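Local coordinates for protein RNA polymerase II subunit A C-terminal domain phosphatase SSU72 (Homo sapiens, PDB 4H3K) that removes phosphate from serine and threonine residues of the RNA polymerase II C-terminal domain, acting in RNA processing, transcription termination and pre-mRNA polyadenylation, at residues 127-132 and 176-181. The protein carries 1 engineered substitution. Residues are numbered along the deposited sequence; the frame is centred on the assembly and turned at random.
Sequences LILTCE and CELCQC
Leu129 meets the helical segment 176-181 with both of its methyls, one against Cys179 and the other against Leu178. Its CB points toward the helix but touches neither residue. Chi1 of -66° sets CG anti to the carbonyl carbon and carries the fork toward the helix, yet Leu129 CG is still 5.0 Å from Cys179 SG. Contact begins only beyond the fork, at the two methyls: Leu129 CD1 reaches Cys179 SG at 3.6 Å. The angle at the sulfur, from Cys179 CB through SG to Leu129 CD1, is 168°, which means that the sulfur ends almost head-on against this methyl. The other branch of Leu129, CD2, turns to Leu178 and rests against its CD2 at 3.9 Å, the two leucine side chains meeting at a slant.

Leu127, two residues earlier on the same face of the strand, adds its CD2 at 4.1 Å from Cys179 SG. Leu127 CD2 and Leu129 CD1 are themselves 3.9 Å apart, and the sulfur thus sits against a pair of neighbouring methyls. Around these residues, Val157 of the adjoining strand 153-159 touches Leu127 and Leu129, while Leu196 and Phe199 of helix 188-203 pack on Leu178, and Phe51 on Cys179.

The strand and helix axes run nearly antiparallel, at 161°, with a closest approach of 11.3 Å, a gap bridged by side chains alone. This is one face of the central sheet of an alpha/beta fold: Ile128 and Thr130 alternate to the other face, where they touch helix 133-145. All four contacting residues are buried, and the segments cover 134 Å² between them without a hydrogen bond. Cohesion here is therefore apolar, and the polarisable Cys179 sulfur probably adds dispersion to its contacts with the two methyls.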
loop_
_atom_site.group_PDB
_atom_site.type_symbol
_atom_site.label_atom_id
_atom_site.label_comp_id
_atom_site.label_asym_id
_atom_site.label_seq_id
_atom_site.Cartn_x
_atom_site.Cartn_y
_atom_site.Cartn_z
ATOM N N LEU B 127 -5.125 8.080 0.854
ATOM C CA LEU B 127 -4.875 8.709 2.153
ATOM C C LEU B 127 -5.947 8.306 3.126
ATOM O O LEU B 127 -7.134 8.387 2.805
ATOM C CB LEU B 127 -4.841 10.234 2.017
ATOM C CG LEU B 127 -4.769 11.037 3.323
ATOM C CD1 LEU B 127 -3.432 10.726 4.049
ATOM C CD2 LEU B 127 -4.921 12.538 3.053
ATOM N N ILE B 128 -5.523 7.816 4.294
ATOM C CA ILE B 128 -6.464 7.442 5.345
ATOM C C ILE B 128 -6.184 8.357 6.520
ATOM O O ILE B 128 -5.068 8.392 7.012
ATOM C CB ILE B 128 -6.336 5.947 5.768
ATOM C CG1 ILE B 128 -6.573 5.001 4.552
ATOM C CG2 ILE B 128 -7.268 5.662 6.966
ATOM C CD1 ILE B 128 -6.192 3.461 4.806
ATOM N N LEU B 129 -7.200 9.084 6.969
ATOM C CA LEU B 129 -7.069 9.970 8.109
ATOM C C LEU B 129 -7.820 9.384 9.281
ATOM O O LEU B 129 -9.004 9.047 9.148
ATOM C CB LEU B 129 -7.655 11.322 7.770
ATOM C CG LEU B 129 -6.819 12.009 6.677
ATOM C CD1 LEU B 129 -7.672 12.854 5.833
ATOM C CD2 LEU B 129 -5.774 12.858 7.345
ATOM N N THR B 130 -7.155 9.293 10.430
ATOM C CA THR B 130 -7.791 8.764 11.629
ATOM C C THR B 130 -7.954 9.891 12.629
ATOM O O THR B 130 -7.199 10.867 12.597
ATOM C CB THR B 130 -6.995 7.569 12.231
ATOM O OG1 THR B 130 -5.695 8.008 12.644
ATOM C CG2 THR B 130 -6.811 6.467 11.162
ATOM N N CYS B 131 -8.943 9.758 13.524
ATOM C CA CYS B 131 -9.354 10.853 14.391
ATOM C C CYS B 131 -8.889 10.707 15.846
ATOM O O CYS B 131 -9.239 11.527 16.661
ATOM C CB CYS B 131 -10.882 11.049 14.317
ATOM S SG CYS B 131 -11.458 11.374 12.611
ATOM N N GLU B 132 -8.114 9.657 16.153
ATOM C CA GLU B 132 -7.411 9.506 17.416
ATOM C C GLU B 132 -6.450 8.346 17.362
ATOM O O GLU B 132 -6.610 7.420 16.558
ATOM C CB GLU B 132 -8.350 9.361 18.644
ATOM C CG GLU B 132 -9.101 8.069 18.725
ATOM C CD GLU B 132 -9.896 7.981 20.039
ATOM O OE1 GLU B 132 -10.986 8.555 20.095
ATOM O OE2 GLU B 132 -9.395 7.387 21.004
ATOM N N CYS B 176 -10.148 18.888 6.071
ATOM C CA CYS B 176 -10.442 19.456 4.752
ATOM C C CYS B 176 -9.282 20.344 4.283
ATOM O O CYS B 176 -8.848 20.253 3.124
ATOM C CB CYS B 176 -11.767 20.249 4.757
ATOM S SG CYS B 176 -12.214 20.858 3.089
ATOM N N GLU B 177 -8.762 21.181 5.185
ATOM C CA GLU B 177 -7.602 22.029 4.856
ATOM C C GLU B 177 -6.385 21.201 4.453
ATOM O O GLU B 177 -5.745 21.469 3.416
ATOM C CB GLU B 177 -7.277 22.996 6.005
ATOM C CG GLU B 177 -6.758 24.308 5.515
ATOM C CD GLU B 177 -6.382 25.262 6.619
ATOM O OE1 GLU B 177 -6.942 25.119 7.742
ATOM O OE2 GLU B 177 -5.552 26.169 6.323
ATOM N N LEU B 178 -6.104 20.155 5.223
ATOM C CA LEU B 178 -5.015 19.254 4.885
ATOM C C LEU B 178 -5.216 18.584 3.524
ATOM O O LEU B 178 -4.310 18.567 2.705
ATOM C CB LEU B 178 -4.806 18.223 5.995
ATOM C CG LEU B 178 -3.719 17.182 5.698
ATOM C CD1 LEU B 178 -2.331 17.849 5.586
ATOM C CD2 LEU B 178 -3.710 16.068 6.741
ATOM N N CYS B 179 -6.411 18.080 3.260
ATOM C CA CYS B 179 -6.678 17.392 2.002
ATOM C C CYS B 179 -6.563 18.352 0.829
ATOM O O CYS B 179 -6.046 18.010 -0.216
ATOM C CB CYS B 179 -8.048 16.714 2.029
ATOM S SG CYS B 179 -7.983 15.251 3.108
ATOM N N GLN B 180 -7.018 19.570 1.031
ATOM C CA GLN B 180 -6.831 20.642 0.060
ATOM C C GLN B 180 -5.376 20.907 -0.295
ATOM O O GLN B 180 -5.010 20.969 -1.486
ATOM C CB GLN B 180 -7.469 21.907 0.619
ATOM C CG GLN B 180 -7.887 22.790 -0.450
ATOM C CD GLN B 180 -8.941 22.118 -1.283
ATOM O OE1 GLN B 180 -9.859 21.501 -0.734
ATOM N NE2 GLN B 180 -8.818 22.221 -2.610
ATOM N N CYS B 181 -4.539 21.064 0.728
ATOM C CA CYS B 181 -3.113 21.237 0.504
ATOM C C CYS B 181 -2.547 20.101 -0.288
ATOM O O CYS B 181 -1.891 20.331 -1.297
ATOM C CB CYS B 181 -2.347 21.281 1.805
ATOM S SG CYS B 181 -2.508 22.754 2.541
#